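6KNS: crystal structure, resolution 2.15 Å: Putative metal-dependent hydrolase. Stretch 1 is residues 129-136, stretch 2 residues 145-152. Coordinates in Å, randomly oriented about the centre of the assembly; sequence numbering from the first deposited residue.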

# COMPACT_ATOMS: atom_id res chain seq x y z
N GLY A 129 -12.79 19.55 -11.54
CA GLY A 129 -13.11 20.72 -10.74
C GLY A 129 -12.49 21.94 -11.41
O GLY A 129 -12.74 22.16 -12.58
N PRO A 130 -11.63 22.69 -10.70
CA PRO A 130 -11.00 23.87 -11.30
C PRO A 130 -9.76 23.54 -12.13
O PRO A 130 -9.14 24.44 -12.69
N PHE A 131 -9.42 22.27 -12.28
CA PHE A 131 -8.26 21.91 -13.11
C PHE A 131 -8.66 21.44 -14.51
O PHE A 131 -9.74 20.87 -14.69
N THR A 132 -7.79 21.72 -15.47
CA THR A 132 -7.89 21.19 -16.83
C THR A 132 -6.61 20.38 -17.03
O THR A 132 -5.51 20.92 -16.83
N ILE A 133 -6.76 19.10 -17.42
CA ILE A 133 -5.65 18.18 -17.59
C ILE A 133 -5.57 17.77 -19.06
O ILE A 133 -6.59 17.45 -19.68
N THR A 134 -4.36 17.79 -19.60
CA THR A 134 -4.06 17.25 -20.93
C THR A 134 -2.93 16.23 -20.77
O THR A 134 -2.22 16.23 -19.75
N PHE A 135 -2.76 15.37 -21.77
CA PHE A 135 -1.99 14.11 -21.63
C PHE A 135 -0.96 13.93 -22.74
O PHE A 135 -1.18 14.39 -23.84
N LEU A 136 0.14 13.26 -22.43
CA LEU A 136 1.11 12.81 -23.45
C LEU A 136 1.46 11.35 -23.16
O LEU A 136 1.85 11.00 -22.03
N TYR A 145 0.55 7.66 -19.30
CA TYR A 145 0.37 9.05 -19.77
C TYR A 145 0.91 10.07 -18.80
O TYR A 145 0.58 10.06 -17.63
N ALA A 146 1.73 11.00 -19.34
CA ALA A 146 2.15 12.19 -18.63
C ALA A 146 0.98 13.14 -18.58
O ALA A 146 0.06 13.00 -19.39
N MET A 147 1.00 14.08 -17.64
CA MET A 147 -0.12 15.00 -17.47
C MET A 147 0.33 16.44 -17.33
O MET A 147 1.33 16.73 -16.69
N ARG A 148 -0.42 17.35 -17.96
CA ARG A 148 -0.23 18.78 -17.81
C ARG A 148 -1.47 19.30 -17.10
O ARG A 148 -2.58 19.17 -17.63
N ILE A 149 -1.28 19.88 -15.92
CA ILE A 149 -2.39 20.28 -15.06
C ILE A 149 -2.38 21.77 -14.83
O ILE A 149 -1.42 22.31 -14.28
N THR A 150 -3.43 22.46 -15.27
CA THR A 150 -3.52 23.88 -15.06
C THR A 150 -4.81 24.26 -14.38
O THR A 150 -5.79 23.55 -14.44
N ASP A 151 -4.78 25.40 -13.69
CA ASP A 151 -6.00 25.99 -13.13
C ASP A 151 -6.30 27.32 -13.80
O ASP A 151 -7.15 28.05 -13.32
N GLY A 152 -5.60 27.62 -14.90
CA GLY A 152 -5.78 28.92 -15.60
C GLY A 152 -4.75 29.99 -15.24
O GLY A 152 -4.59 30.95 -15.97

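The two stretches run antiparallel as neighbouring strands, 131-136 against 145-150, so their side chains meet beside one another on the two faces of a sheet. Ile133, Phe135, Met147 and Ile149 line a buried, apolar face; Thr132, Thr134, Leu136, Ala146, Arg148 and Thr150 occupy the other, which is mostly polar and, apart from the buried Ala146, partly exposed.

Stretch 1 begins with Gly129, whose positive phi favours glycine and which touches nothing opposite. Pro130 is exposed, and it meets stretch 2 through its backbone: its O lies 3.5 Å from Asp151 CA in a CA-H...O contact. Phe131, rotamer m, points sideways yet places CD1 3.9 Å from Ile149 CG2 and 4.1 Å from Asp151 CB, so the ring's CD1 touches a methyl of Ile149 and the CB of Asp151.

Thr132, also m, faces Thr150, rotamer t. The backbone pair is joined by two hydrogen bonds, Thr132 N to Thr150 O (2.9 Å) and Thr150 N to Thr132 O (3.0 Å), while Thr132 CB sits 4.1 Å from Thr150 CG2. The methyl of Thr150 thus serves the cross-strand contact, and its OG1 accepts a hydrogen bond from Gly152 N at 3.0 Å, linking the strand's last residue to the backbone just beyond it.

On the buried face, Ile133 (m, t) pairs with Ile149, which has the same rotamer. Ile133 CG1 lies 4.0 Å from Ile149 CG1, and Ile133 CG2 reaches Met147 CB at 3.9 Å; beta-branched residues suit a strand and fill this close, non-hydrogen-bonded pair well.

Thr134, rotamer p, holds OG1 3.4 Å from Arg148 CB. The same OG1 is hydrogen-bonded to a water at 2.8 Å, and that water donates to Arg148 O, also at 2.8 Å, bridging side chain and opposing backbone. Arg148 starts in t, t; its aliphatic base lies beside the threonine, but its end leads away, with NE and NH2 hydrogen-bonded elsewhere in the structure.

Phe135, rotamer m, returns to the buried face. Its CE1 is 3.9 Å from Met147 CG and its CD1 4.1 Å from Tyr145 CB. Met147, extended after its m chi1 (t, t), offers a flexible, unbranched chain to the ring, and Tyr145, m, points toward stretch 1.

Leu136 (t, p) closes the walk opposite Ala146, with Leu136 CB 4.3 Å from Ala146 CB. The short alanine is buried beside the partly exposed leucine, giving this end of the otherwise polar face an apolar contact.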

# COMPACT_ATOMS: atom_id res chain seq x y z
CB PRO A 130 -10.66 24.75 -10.08
CG PRO A 130 -10.45 23.73 -8.96
CD PRO A 130 -11.22 22.49 -9.30
CB PHE A 131 -7.44 20.79 -12.47
CG PHE A 131 -6.91 21.11 -11.10
CD1 PHE A 131 -6.03 22.15 -10.91
CD2 PHE A 131 -7.25 20.33 -10.02
CE1 PHE A 131 -5.52 22.43 -9.63
CE2 PHE A 131 -6.75 20.58 -8.75
CZ PHE A 131 -5.89 21.63 -8.55
CB THR A 132 -8.01 22.32 -17.87
OG1 THR A 132 -9.14 23.14 -17.56
CG2 THR A 132 -8.15 21.77 -19.31
CB ILE A 133 -5.83 16.90 -16.69
CG1 ILE A 133 -6.14 17.31 -15.25
CG2 ILE A 133 -4.57 16.01 -16.72
CD1 ILE A 133 -6.32 16.13 -14.34
CB THR A 134 -3.65 18.36 -21.96
OG1 THR A 134 -2.67 19.20 -21.37
CG2 THR A 134 -4.87 19.21 -22.47
CB PHE A 135 -2.94 12.93 -21.69
CG PHE A 135 -4.00 12.97 -20.63
CD1 PHE A 135 -3.74 12.50 -19.35
CD2 PHE A 135 -5.21 13.56 -20.87
CE1 PHE A 135 -4.69 12.57 -18.34
CE2 PHE A 135 -6.17 13.62 -19.87
CZ PHE A 135 -5.90 13.14 -18.60
CB LEU A 136 2.36 13.67 -23.41
CG LEU A 136 3.54 13.30 -24.32
CD1 LEU A 136 3.17 13.49 -25.81
CD2 LEU A 136 4.79 14.13 -23.96
CB TYR A 145 -1.12 9.37 -20.07
CG TYR A 145 -1.63 8.59 -21.22
CD1 TYR A 145 -1.58 9.08 -22.51
CD2 TYR A 145 -2.09 7.31 -21.02
CE1 TYR A 145 -2.03 8.31 -23.60
CE2 TYR A 145 -2.54 6.54 -22.07
CZ TYR A 145 -2.52 7.04 -23.35
OH TYR A 145 -2.96 6.23 -24.37
CB ALA A 146 3.34 12.83 -19.29
CB MET A 147 -0.92 14.64 -16.23
CG MET A 147 -1.46 13.23 -16.24
SD MET A 147 -2.12 12.80 -14.62
CE MET A 147 -2.12 11.02 -14.86
CB ARG A 148 -0.08 19.44 -19.17
CG ARG A 148 -0.08 20.96 -19.07
CD ARG A 148 -0.18 21.70 -20.39
NE ARG A 148 1.13 22.11 -20.82
CZ ARG A 148 1.63 23.35 -20.81
NH1 ARG A 148 0.92 24.40 -20.45
NH2 ARG A 148 2.87 23.50 -21.19
CB ILE A 149 -2.37 19.51 -13.73
CG1 ILE A 149 -2.39 17.99 -13.99
CG2 ILE A 149 -3.58 19.89 -12.89
CD1 ILE A 149 -2.26 17.11 -12.77
CB THR A 150 -3.36 24.68 -16.39
OG1 THR A 150 -3.31 26.08 -16.08
CG2 THR A 150 -4.49 24.38 -17.41
CB ASP A 151 -5.86 26.21 -11.61
CG ASP A 151 -4.73 27.16 -11.24
OD1 ASP A 151 -4.09 27.76 -12.15
OD2 ASP A 151 -4.47 27.32 -10.03
O HOH W 1 -3.60 21.00 -19.48